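Local coordinates for protein succinate-semialdehyde dehydrogenase (Synechococcus sp., PDB 4ITA) that probably catalyses the NADP+-dependent oxidation of succinic semialdehyde to succinate, as a member of the aldehyde dehydrogenase family, at residues P122-W132 against A149-N160; K420-G428 against G436-I444. All coordinates share one frame; numbering follows the deposited sequence.

Contact 1 of 2, residues P122-W132 against A149-N160. With NDP (NADPH dihydro-nicotinamide-adenine-dinucleotide phosphate), chain C; EDO (1,2-ethanediol), chain S; EDO (1,2-ethanediol), chain F.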
loop_
_atom_site.group_PDB
_atom_site.type_symbol
_atom_site.label_atom_id
_atom_site.label_comp_id
_atom_site.label_asym_id
_atom_site.label_seq_id
_atom_site.Cartn_x
_atom_site.Cartn_y
_atom_site.Cartn_z
ATOM N N PRO A 122 11.031 1.074 -11.524
ATOM C CA PRO A 122 11.217 0.136 -10.415
ATOM C C PRO A 122 11.739 0.828 -9.151
ATOM O O PRO A 122 12.424 1.858 -9.218
ATOM C CB PRO A 122 12.259 -0.839 -10.965
ATOM C CG PRO A 122 13.032 -0.024 -11.952
ATOM C CD PRO A 122 11.984 0.830 -12.613
ATOM N N LEU A 123 11.410 0.262 -8.001
ATOM C CA LEU A 123 11.875 0.789 -6.723
ATOM C C LEU A 123 13.296 0.359 -6.367
ATOM O O LEU A 123 14.051 1.132 -5.786
ATOM C CB LEU A 123 10.925 0.378 -5.598
ATOM C CG LEU A 123 9.516 0.963 -5.633
ATOM C CD1 LEU A 123 8.714 0.373 -4.492
ATOM C CD2 LEU A 123 9.546 2.479 -5.561
ATOM N N GLY A 124 13.653 -0.883 -6.690
ATOM C CA GLY A 124 14.933 -1.434 -6.277
ATOM C C GLY A 124 14.763 -2.849 -5.755
ATOM O O GLY A 124 14.042 -3.652 -6.341
ATOM N N ILE A 125 15.424 -3.151 -4.643
ATOM C CA ILE A 125 15.325 -4.481 -4.054
ATOM C C ILE A 125 13.992 -4.677 -3.327
ATOM O O ILE A 125 13.646 -3.925 -2.414
ATOM C CB ILE A 125 16.457 -4.745 -3.042
ATOM C CG1 ILE A 125 17.842 -4.538 -3.663
ATOM C CG2 ILE A 125 16.334 -6.145 -2.471
ATOM C CD1 ILE A 125 18.972 -4.590 -2.626
ATOM N N LEU A 126 13.274 -5.719 -3.731
ATOM C CA LEU A 126 12.055 -6.173 -3.062
ATOM C C LEU A 126 12.352 -7.441 -2.269
ATOM O O LEU A 126 12.920 -8.401 -2.802
ATOM C CB LEU A 126 10.970 -6.475 -4.106
ATOM C CG LEU A 126 9.679 -7.177 -3.668
ATOM C CD1 LEU A 126 8.859 -6.314 -2.710
ATOM C CD2 LEU A 126 8.839 -7.536 -4.888
ATOM N N LEU A 127 11.990 -7.434 -0.990
ATOM C CA LEU A 127 11.994 -8.639 -0.173
ATOM C C LEU A 127 10.660 -9.345 -0.309
ATOM O O LEU A 127 9.608 -8.723 -0.174
ATOM C CB LEU A 127 12.216 -8.294 1.301
ATOM C CG LEU A 127 11.848 -9.386 2.319
ATOM C CD1 LEU A 127 12.748 -10.600 2.213
ATOM C CD2 LEU A 127 11.908 -8.819 3.723
ATOM N N ALA A 128 10.708 -10.649 -0.562
ATOM C CA ALA A 128 9.517 -11.492 -0.537
ATOM C C ALA A 128 9.664 -12.603 0.492
ATOM O O ALA A 128 10.667 -13.318 0.510
ATOM C CB ALA A 128 9.269 -12.081 -1.886
ATOM N N VAL A 129 8.647 -12.753 1.331
ATOM C CA VAL A 129 8.572 -13.837 2.302
ATOM C C VAL A 129 7.404 -14.723 1.894
ATOM O O VAL A 129 6.268 -14.248 1.768
ATOM C CB VAL A 129 8.361 -13.303 3.731
ATOM C CG1 VAL A 129 8.150 -14.459 4.714
ATOM C CG2 VAL A 129 9.544 -12.446 4.153
ATOM N N MET A 130 7.686 -16.003 1.662
ATOM C CA MET A 130 6.722 -16.908 1.032
ATOM C C MET A 130 6.480 -18.178 1.848
ATOM O O MET A 130 7.326 -18.584 2.636
ATOM C CB MET A 130 7.189 -17.266 -0.383
ATOM C CG MET A 130 7.140 -16.079 -1.352
ATOM S SD MET A 130 5.468 -15.511 -1.825
ATOM C CE MET A 130 5.639 -13.732 -1.655
ATOM N N PRO A 131 5.311 -18.812 1.661
ATOM C CA PRO A 131 4.947 -20.005 2.431
ATOM C C PRO A 131 5.158 -21.319 1.672
ATOM O O PRO A 131 5.331 -21.325 0.450
ATOM C CB PRO A 131 3.455 -19.792 2.674
ATOM C CG PRO A 131 3.005 -19.200 1.391
ATOM C CD PRO A 131 4.143 -18.277 0.932
ATOM N N TRP A 132 5.114 -22.436 2.396
ATOM C CA TRP A 132 5.364 -23.727 1.778
ATOM C C TRP A 132 4.192 -24.270 0.960
ATOM O O TRP A 132 4.369 -25.241 0.242
ATOM C CB TRP A 132 5.810 -24.770 2.820
ATOM C CG TRP A 132 4.918 -24.839 4.030
ATOM C CD1 TRP A 132 5.199 -24.348 5.273
ATOM C CD2 TRP A 132 3.604 -25.420 4.118
ATOM N NE1 TRP A 132 4.153 -24.588 6.125
ATOM C CE2 TRP A 132 3.161 -25.236 5.442
ATOM C CE3 TRP A 132 2.772 -26.083 3.213
ATOM C CZ2 TRP A 132 1.910 -25.685 5.880
ATOM C CZ3 TRP A 132 1.518 -26.517 3.650
ATOM C CH2 TRP A 132 1.105 -26.316 4.970
ATOM N N ALA A 149 9.169 -5.539 -14.261
ATOM C CA ALA A 149 9.166 -4.122 -13.908
ATOM C C ALA A 149 10.561 -3.543 -13.727
ATOM O O ALA A 149 10.713 -2.325 -13.669
ATOM C CB ALA A 149 8.349 -3.897 -12.638
ATOM N N GLY A 150 11.572 -4.401 -13.607
ATOM C CA GLY A 150 12.936 -3.943 -13.412
ATOM C C GLY A 150 13.387 -3.881 -11.962
ATOM O O GLY A 150 14.477 -3.377 -11.688
ATOM N N ASN A 151 12.559 -4.360 -11.036
ATOM C CA ASN A 151 13.003 -4.570 -9.663
ATOM C C ASN A 151 13.949 -5.765 -9.598
ATOM O O ASN A 151 13.998 -6.589 -10.515
ATOM C CB ASN A 151 11.809 -4.864 -8.750
ATOM C CG ASN A 151 10.985 -3.630 -8.405
ATOM O OD1 ASN A 151 11.508 -2.525 -8.259
ATOM N ND2 ASN A 151 9.683 -3.827 -8.237
ATOM N N VAL A 152 14.707 -5.858 -8.510
ATOM C CA VAL A 152 15.372 -7.114 -8.186
ATOM C C VAL A 152 14.741 -7.654 -6.903
ATOM O O VAL A 152 14.037 -6.923 -6.189
ATOM C CB VAL A 152 16.902 -6.978 -8.060
ATOM C CG1 VAL A 152 17.484 -6.430 -9.352
ATOM C CG2 VAL A 152 17.283 -6.103 -6.871
ATOM N N ALA A 153 14.954 -8.936 -6.623
ATOM C CA ALA A 153 14.258 -9.558 -5.513
ATOM C C ALA A 153 15.142 -10.468 -4.696
ATOM O O ALA A 153 16.022 -11.152 -5.224
ATOM C CB ALA A 153 13.055 -10.329 -6.019
ATOM N N VAL A 154 14.898 -10.462 -3.393
ATOM C CA VAL A 154 15.458 -11.465 -2.498
ATOM C C VAL A 154 14.294 -12.228 -1.888
ATOM O O VAL A 154 13.313 -11.629 -1.443
ATOM C CB VAL A 154 16.409 -10.861 -1.424
ATOM C CG1 VAL A 154 17.661 -10.295 -2.091
ATOM C CG2 VAL A 154 15.704 -9.778 -0.591
ATOM N N LEU A 155 14.402 -13.550 -1.906
ATOM C CA LEU A 155 13.343 -14.433 -1.430
ATOM C C LEU A 155 13.733 -15.107 -0.127
ATOM O O LEU A 155 14.767 -15.772 -0.058
ATOM C CB LEU A 155 13.075 -15.521 -2.465
ATOM C CG LEU A 155 12.225 -16.715 -2.020
ATOM C CD1 LEU A 155 10.783 -16.324 -1.714
ATOM C CD2 LEU A 155 12.279 -17.835 -3.062
ATOM N N LYS A 156 12.906 -14.942 0.899
ATOM C CA LYS A 156 12.980 -15.780 2.086
ATOM C C LYS A 156 11.801 -16.734 2.008
ATOM O O LYS A 156 10.647 -16.357 2.242
ATOM C CB LYS A 156 12.946 -14.945 3.374
ATOM C CG LYS A 156 13.056 -15.774 4.658
ATOM C CD LYS A 156 11.697 -16.061 5.319
ATOM C CE LYS A 156 11.848 -16.886 6.607
ATOM N NZ LYS A 156 12.236 -18.309 6.349
ATOM N N HIS A 157 12.088 -17.969 1.615
ATOM C CA HIS A 157 11.059 -18.987 1.501
ATOM C C HIS A 157 10.892 -19.678 2.850
ATOM O O HIS A 157 11.677 -19.474 3.781
ATOM C CB HIS A 157 11.424 -19.999 0.404
ATOM C CG HIS A 157 10.249 -20.483 -0.389
ATOM N ND1 HIS A 157 8.984 -20.592 0.148
ATOM C CD2 HIS A 157 10.150 -20.880 -1.681
ATOM C CE1 HIS A 157 8.153 -21.035 -0.781
ATOM N NE2 HIS A 157 8.835 -21.221 -1.898
ATOM N N ALA A 158 9.862 -20.506 2.950
ATOM C CA ALA A 158 9.619 -21.268 4.163
ATOM C C ALA A 158 10.796 -22.209 4.419
ATOM O O ALA A 158 11.418 -22.713 3.479
ATOM C CB ALA A 158 8.334 -22.050 4.016
ATOM N N SER A 159 11.084 -22.463 5.691
ATOM C CA SER A 159 12.268 -23.232 6.062
ATOM C C SER A 159 12.202 -24.706 5.690
ATOM O O SER A 159 13.229 -25.394 5.695
ATOM C CB SER A 159 12.549 -23.081 7.556
ATOM O OG SER A 159 13.077 -21.804 7.844
ATOM N N ASN A 160 11.005 -25.188 5.373
ATOM C CA ASN A 160 10.810 -26.580 4.987
ATOM C C ASN A 160 10.773 -26.808 3.477
ATOM O O ASN A 160 10.609 -27.935 3.026
ATOM C CB ASN A 160 9.538 -27.136 5.626
ATOM C CG ASN A 160 8.296 -26.376 5.204
ATOM O OD1 ASN A 160 8.327 -25.156 5.050
ATOM N ND2 ASN A 160 7.191 -27.094 5.014
HETATM P PA NDP C . 3.766 -18.878 8.287
HETATM O O1A NDP C . 3.271 -17.465 8.409
HETATM O O2A NDP C . 4.140 -19.649 9.522
HETATM O O5B NDP C . 5.045 -18.881 7.325
HETATM C C5B NDP C . 5.050 -18.206 6.061
HETATM C C4B NDP C . 6.413 -17.573 5.792
HETATM O O4B NDP C . 6.643 -16.546 6.760
HETATM C C3B NDP C . 7.577 -18.543 5.951
HETATM O O3B NDP C . 8.628 -18.149 5.059
HETATM C C2B NDP C . 8.019 -18.305 7.382
HETATM O O2B NDP C . 9.377 -18.649 7.625
HETATM C C1B NDP C . 7.868 -16.810 7.447
HETATM N N9A NDP C . 7.702 -16.255 8.799
HETATM C C8A NDP C . 7.016 -16.769 9.839
HETATM N N7A NDP C . 7.075 -15.927 10.898
HETATM C C5A NDP C . 7.786 -14.853 10.520
HETATM C C6A NDP C . 8.235 -13.592 11.132
HETATM N N6A NDP C . 7.906 -13.307 12.407
HETATM N N1A NDP C . 8.969 -12.757 10.371
HETATM C C2A NDP C . 9.295 -13.029 9.101
HETATM N N3A NDP C . 8.929 -14.158 8.478
HETATM C C4A NDP C . 8.191 -15.076 9.135
HETATM O O3 NDP C . 2.607 -19.611 7.414
HETATM P PN NDP C . 2.010 -21.122 7.394
HETATM O O1N NDP C . 1.851 -21.679 8.791
HETATM O O2N NDP C . 2.772 -21.887 6.347
HETATM O O5D NDP C . 0.530 -20.844 6.824
HETATM C C5D NDP C . 0.345 -20.362 5.500
HETATM C C4D NDP C . -0.600 -19.175 5.514
HETATM O O4D NDP C . -0.479 -18.443 4.285
HETATM C C3D NDP C . -2.057 -19.577 5.619
HETATM O O3D NDP C . -2.744 -18.710 6.529
HETATM C C2D NDP C . -2.522 -19.411 4.185
HETATM O O2D NDP C . -3.939 -19.245 4.132
HETATM C C1D NDP C . -1.779 -18.158 3.764
HETATM N N1N NDP C . -1.766 -18.050 2.299
HETATM C C2N NDP C . -2.074 -16.885 1.703
HETATM C C3N NDP C . -2.517 -16.876 0.381
HETATM C C7N NDP C . -2.840 -15.594 -0.328
HETATM O O7N NDP C . -2.411 -15.436 -1.469
HETATM N N7N NDP C . -3.579 -14.670 0.279
HETATM C C4N NDP C . -2.702 -18.165 -0.384
HETATM C C5N NDP C . -1.881 -19.212 0.212
HETATM C C6N NDP C . -1.447 -19.112 1.530
HETATM P P2B NDP C . 9.780 -20.019 8.360
HETATM O O1X NDP C . 11.278 -19.922 8.403
HETATM O O2X NDP C . 9.147 -19.981 9.731
HETATM O O3X NDP C . 9.300 -21.163 7.520
HETATM C C1 EDO S . 13.270 0.207 -15.528
HETATM O O1 EDO S . 13.836 1.509 -15.293
HETATM C C2 EDO S . 12.006 0.246 -16.383
HETATM O O2 EDO S . 11.003 -0.651 -15.876
HETATM C C1 EDO F . 6.621 -5.435 -9.403
HETATM O O1 EDO F . 7.350 -5.780 -8.206
HETATM C C2 EDO F . 5.846 -4.140 -9.221
HETATM O O2 EDO F . 4.744 -4.437 -8.350
#
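Trp132 and Asn160 both hold CG between the backbone N and the carbonyl carbon (chi1 50° and 60°), which swings the indole and the amide against each other. Their planes stand 88° apart: the amide rises over one indole face, with Asn160 ND2 3.3 Å from Trp132 CG. The indole also brings Trp132 NE1 to 3.0 Å from the NADPH diphosphate oxygen O2N. An alanine in place of Trp132 would probably leave the Asn160 amide free to turn and strip that diphosphate oxygen of its indole neighbour. Before this end, the two segments run side by side as parallel strands, 125-129 against 152-156. On one sheet face Ile125 CG1 packs 3.6 Å from Val152 CG2, while on the other Met130 CG reaches Leu155 CD1. At the start, Asn151 OD1 accepts a nearly straight bond from Gly124 N (3.1 Å) and a weak one from Leu123 N, while its ND2 reaches Phe447 O. The His157 ring lies under Met130 CB, 4.2 Å from CB to the ring centroid, in an off-centre CH-pi contact, and NE2 binds Pro135 O. The buried ammonium of Lys156 is shared between His157 O, Ile187 O and the cofactor, NZ lying 2.8 Å from phosphate oxygen O1X. Ser159 grips the same 2'-phosphate through N and OG, and Met130 O takes the ribose hydroxyl O3B at 2.8 Å. Strand, helix 137-149 and strand form a beta-alpha-beta unit of the Rossmann fold, whose carboxyl edge receives the dinucleotide, here with a phosphate site consistent with NADP(H) use.

Contact 2 of 2, residues K420-G428 against G436-I444. With EDO (1,2-ethanediol), chain Q; EDO (1,2-ethanediol), chain F; EDO (1,2-ethanediol), chain R.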
loop_
_atom_site.group_PDB
_atom_site.type_symbol
_atom_site.label_atom_id
_atom_site.label_comp_id
_atom_site.label_asym_id
_atom_site.label_seq_id
_atom_site.Cartn_x
_atom_site.Cartn_y
_atom_site.Cartn_z
ATOM N N LYS A 420 -10.618 -19.241 -7.548
ATOM C CA LYS A 420 -9.317 -19.632 -8.082
ATOM C C LYS A 420 -8.535 -18.366 -8.365
ATOM O O LYS A 420 -9.117 -17.314 -8.625
ATOM C CB LYS A 420 -9.459 -20.417 -9.391
ATOM C CG LYS A 420 -10.156 -21.761 -9.285
ATOM C CD LYS A 420 -10.114 -22.498 -10.623
ATOM C CE LYS A 420 -11.028 -23.705 -10.617
ATOM N NZ LYS A 420 -11.079 -24.359 -11.962
ATOM N N SER A 421 -7.213 -18.459 -8.329
ATOM C CA SER A 421 -6.401 -17.358 -8.823
ATOM C C SER A 421 -6.125 -17.548 -10.318
ATOM O O SER A 421 -6.056 -18.671 -10.823
ATOM C CB SER A 421 -5.109 -17.225 -8.025
ATOM O OG SER A 421 -4.375 -18.428 -8.041
ATOM N N ASP A 422 -5.989 -16.435 -11.023
ATOM C CA ASP A 422 -5.850 -16.421 -12.471
ATOM C C ASP A 422 -4.992 -15.199 -12.755
ATOM O O ASP A 422 -5.343 -14.111 -12.322
ATOM C CB ASP A 422 -7.246 -16.249 -13.087
ATOM C CG ASP A 422 -7.252 -16.273 -14.613
ATOM O OD1 ASP A 422 -6.276 -15.831 -15.251
ATOM O OD2 ASP A 422 -8.272 -16.719 -15.183
ATOM N N PRO A 423 -3.874 -15.355 -13.487
ATOM C CA PRO A 423 -3.018 -14.189 -13.754
ATOM C C PRO A 423 -3.750 -12.991 -14.369
ATOM O O PRO A 423 -3.313 -11.854 -14.221
ATOM C CB PRO A 423 -1.982 -14.735 -14.745
ATOM C CG PRO A 423 -1.930 -16.196 -14.471
ATOM C CD PRO A 423 -3.330 -16.592 -14.079
ATOM N N ARG A 424 -4.864 -13.246 -15.051
ATOM C CA ARG A 424 -5.594 -12.195 -15.750
ATOM C C ARG A 424 -6.395 -11.266 -14.836
ATOM O O ARG A 424 -6.837 -10.201 -15.265
ATOM C CB ARG A 424 -6.534 -12.813 -16.789
ATOM C CG ARG A 424 -5.808 -13.548 -17.911
ATOM C CD ARG A 424 -6.786 -14.311 -18.792
ATOM N NE ARG A 424 -7.444 -15.384 -18.055
ATOM C CZ ARG A 424 -8.294 -16.251 -18.593
ATOM N NH1 ARG A 424 -8.595 -16.171 -19.882
ATOM N NH2 ARG A 424 -8.842 -17.193 -17.840
ATOM N N LEU A 425 -6.591 -11.672 -13.583
ATOM C CA LEU A 425 -7.459 -10.946 -12.649
ATOM C C LEU A 425 -6.711 -10.710 -11.340
ATOM O O LEU A 425 -6.043 -11.611 -10.847
ATOM C CB LEU A 425 -8.732 -11.760 -12.364
ATOM C CG LEU A 425 -9.926 -11.724 -13.341
ATOM C CD1 LEU A 425 -10.566 -10.352 -13.386
ATOM C CD2 LEU A 425 -9.578 -12.171 -14.739
ATOM N N PRO A 426 -6.814 -9.496 -10.770
ATOM C CA PRO A 426 -6.112 -9.250 -9.502
ATOM C C PRO A 426 -6.615 -10.146 -8.365
ATOM O O PRO A 426 -7.737 -10.668 -8.411
ATOM C CB PRO A 426 -6.397 -7.772 -9.213
ATOM C CG PRO A 426 -6.742 -7.185 -10.566
ATOM C CD PRO A 426 -7.463 -8.281 -11.290
ATOM N N PHE A 427 -5.766 -10.336 -7.363
ATOM C CA PHE A 427 -6.016 -11.292 -6.293
ATOM C C PHE A 427 -5.471 -10.762 -4.978
ATOM O O PHE A 427 -4.288 -10.455 -4.869
ATOM C CB PHE A 427 -5.334 -12.628 -6.620
ATOM C CG PHE A 427 -5.593 -13.717 -5.611
ATOM C CD1 PHE A 427 -6.601 -14.641 -5.821
ATOM C CD2 PHE A 427 -4.820 -13.825 -4.461
ATOM C CE1 PHE A 427 -6.844 -15.645 -4.897
ATOM C CE2 PHE A 427 -5.056 -14.824 -3.532
ATOM C CZ PHE A 427 -6.067 -15.737 -3.752
ATOM N N GLY A 428 -6.328 -10.676 -3.969
ATOM C CA GLY A 428 -5.889 -10.311 -2.638
ATOM C C GLY A 428 -7.033 -10.232 -1.654
ATOM O O GLY A 428 -8.199 -10.422 -2.012
ATOM N N GLY A 436 -3.630 -4.996 -0.572
ATOM C CA GLY A 436 -2.849 -5.010 -1.790
ATOM C C GLY A 436 -3.325 -6.127 -2.700
ATOM O O GLY A 436 -4.051 -7.029 -2.287
ATOM N N ARG A 437 -2.937 -6.047 -3.964
ATOM C CA ARG A 437 -3.378 -7.023 -4.960
ATOM C C ARG A 437 -2.211 -7.521 -5.806
ATOM O O ARG A 437 -1.406 -6.732 -6.294
ATOM C CB ARG A 437 -4.443 -6.409 -5.881
ATOM C CG ARG A 437 -5.736 -5.978 -5.187
ATOM C CD ARG A 437 -6.500 -7.175 -4.725
ATOM N NE ARG A 437 -7.771 -6.871 -4.062
ATOM C CZ ARG A 437 -7.937 -6.788 -2.748
ATOM N NH1 ARG A 437 -6.901 -6.920 -1.934
ATOM N NH2 ARG A 437 -9.144 -6.552 -2.248
ATOM N N GLU A 438 -2.147 -8.835 -5.984
ATOM C CA GLU A 438 -1.234 -9.458 -6.928
ATOM C C GLU A 438 -2.004 -9.726 -8.213
ATOM O O GLU A 438 -3.231 -9.626 -8.230
ATOM C CB GLU A 438 -0.706 -10.786 -6.375
ATOM C CG GLU A 438 0.185 -10.673 -5.148
ATOM C CD GLU A 438 1.615 -10.322 -5.494
ATOM O OE1 GLU A 438 1.834 -9.608 -6.501
ATOM O OE2 GLU A 438 2.515 -10.775 -4.754
ATOM N N LEU A 439 -1.279 -10.063 -9.277
ATOM C CA LEU A 439 -1.852 -10.473 -10.565
ATOM C C LEU A 439 -2.569 -9.343 -11.311
ATOM O O LEU A 439 -2.698 -8.227 -10.796
ATOM C CB LEU A 439 -2.746 -11.710 -10.408
ATOM C CG LEU A 439 -2.038 -12.900 -9.756
ATOM C CD1 LEU A 439 -2.974 -14.089 -9.644
ATOM C CD2 LEU A 439 -0.778 -13.272 -10.535
ATOM N N GLY A 440 -2.993 -9.615 -12.542
ATOM C CA GLY A 440 -3.548 -8.568 -13.386
ATOM C C GLY A 440 -2.621 -7.367 -13.515
ATOM O O GLY A 440 -1.395 -7.478 -13.426
ATOM N N LEU A 441 -3.211 -6.200 -13.730
ATOM C CA LEU A 441 -2.450 -4.965 -13.775
ATOM C C LEU A 441 -1.847 -4.666 -12.405
ATOM O O LEU A 441 -0.705 -4.198 -12.296
ATOM C CB LEU A 441 -3.356 -3.815 -14.224
ATOM C CG LEU A 441 -2.751 -2.410 -14.163
ATOM C CD1 LEU A 441 -1.576 -2.306 -15.103
ATOM C CD2 LEU A 441 -3.800 -1.355 -14.501
ATOM N N ALA A 442 -2.619 -4.936 -11.355
ATOM C CA ALA A 442 -2.201 -4.611 -9.998
ATOM C C ALA A 442 -0.833 -5.177 -9.637
ATOM O O ALA A 442 -0.020 -4.492 -9.019
ATOM C CB ALA A 442 -3.248 -5.090 -8.993
ATOM N N GLY A 443 -0.575 -6.424 -10.026
ATOM C CA GLY A 443 0.656 -7.091 -9.636
ATOM C C GLY A 443 1.916 -6.364 -10.065
ATOM O O GLY A 443 2.941 -6.418 -9.383
ATOM N N ILE A 444 1.863 -5.690 -11.205
ATOM C CA ILE A 444 3.055 -5.005 -11.699
ATOM C C ILE A 444 3.068 -3.521 -11.320
ATOM O O ILE A 444 4.067 -2.833 -11.513
ATOM C CB ILE A 444 3.255 -5.240 -13.224
ATOM C CG1 ILE A 444 4.724 -5.050 -13.628
ATOM C CG2 ILE A 444 2.289 -4.397 -14.060
ATOM C CD1 ILE A 444 5.042 -5.530 -15.034
HETATM C C1 EDO Q . -8.824 -9.427 -5.213
HETATM O O1 EDO Q . -9.033 -10.831 -5.163
HETATM C C2 EDO Q . -9.333 -8.773 -6.483
HETATM O O2 EDO Q . -8.800 -7.503 -6.851
HETATM C C1 EDO F . 6.621 -5.435 -9.403
HETATM O O1 EDO F . 7.350 -5.780 -8.206
HETATM C C2 EDO F . 5.846 -4.140 -9.221
HETATM O O2 EDO F . 4.744 -4.437 -8.350
HETATM C C1 EDO R . -3.773 -20.643 -4.769
HETATM O O1 EDO R . -4.228 -20.228 -6.060
HETATM C C2 EDO R . -3.624 -19.417 -3.877
HETATM O O2 EDO R . -2.601 -18.556 -4.402
#
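The guanidinium of Arg437 lies flat against Gly428, whose carbonyl O sits over the centre of one face, 3.7 Å from CZ. At its edge, NH1 gives a bond to Gly436 O (2.9 Å), and an ethanediol oxygen lies in plane; NE also binds Ala450 O of the second subunit. Gly428 has no side chain to hold the two backbones apart here. A second guanidinium, that of Arg424, meets the Asp422 carboxylate side-on in one salt bridge, NE to OD1 and NH2 to OD2 (2.8 Å for the latter pair). Because Asp422 OD1 also accepts from Arg424 N, it closes an Asx turn, superposed on a type I beta turn from Asp422 to Leu425. Beyond the turn, Phe427 and Glu438 form one antiparallel hydrogen-bonded pair, a single beta bridge, with Phe427 N to Glu438 O at 2.8 Å. Phe427 holds CG opposite its backbone N (chi1 -177°), and the ring packs beside Arg141 and Ile265 and touches the bound NADPH. Leu439 slots into the bend: CB rests 3.3 Å from Leu425 O, and Leu439 CD1 lies 3.6 Å from Asp422 O and 4.1 Å from Phe427 CB. Gly440 N adds a bond to Pro423 O (2.8 Å), tying the turn to the 436-444 segment, which runs into a short, weakly bonded helix. On that helix, Ala442 CB packs on Pro426 CB, and Pro426 also touches Val118 of the second subunit.

Overall arrangement
Read from the N terminus, contact 1 comes first. Strand 115-129 leads into a 16-residue connection, mostly helix 137-149, and strand 152-156 returns alongside it. Contact 2 follows some 260 residues later, closing a shorter loop of seven residues that holds strand 434-435, which pairs with strand 227-230 of the same sheet. The two loops lie in series, neither nested nor crossed, with centres about 17 Å apart. They meet where Ala149 CB packs on Ile444 CG1 at 3.9 Å, beside an ethanediol bonded to both Asn151 and Gly443. Contact 1 lines the adenosine end of the cofactor and reaches the diphosphate, while Phe427 of contact 2 lies at the nicotinamide end and contact 2 reaches the second subunit.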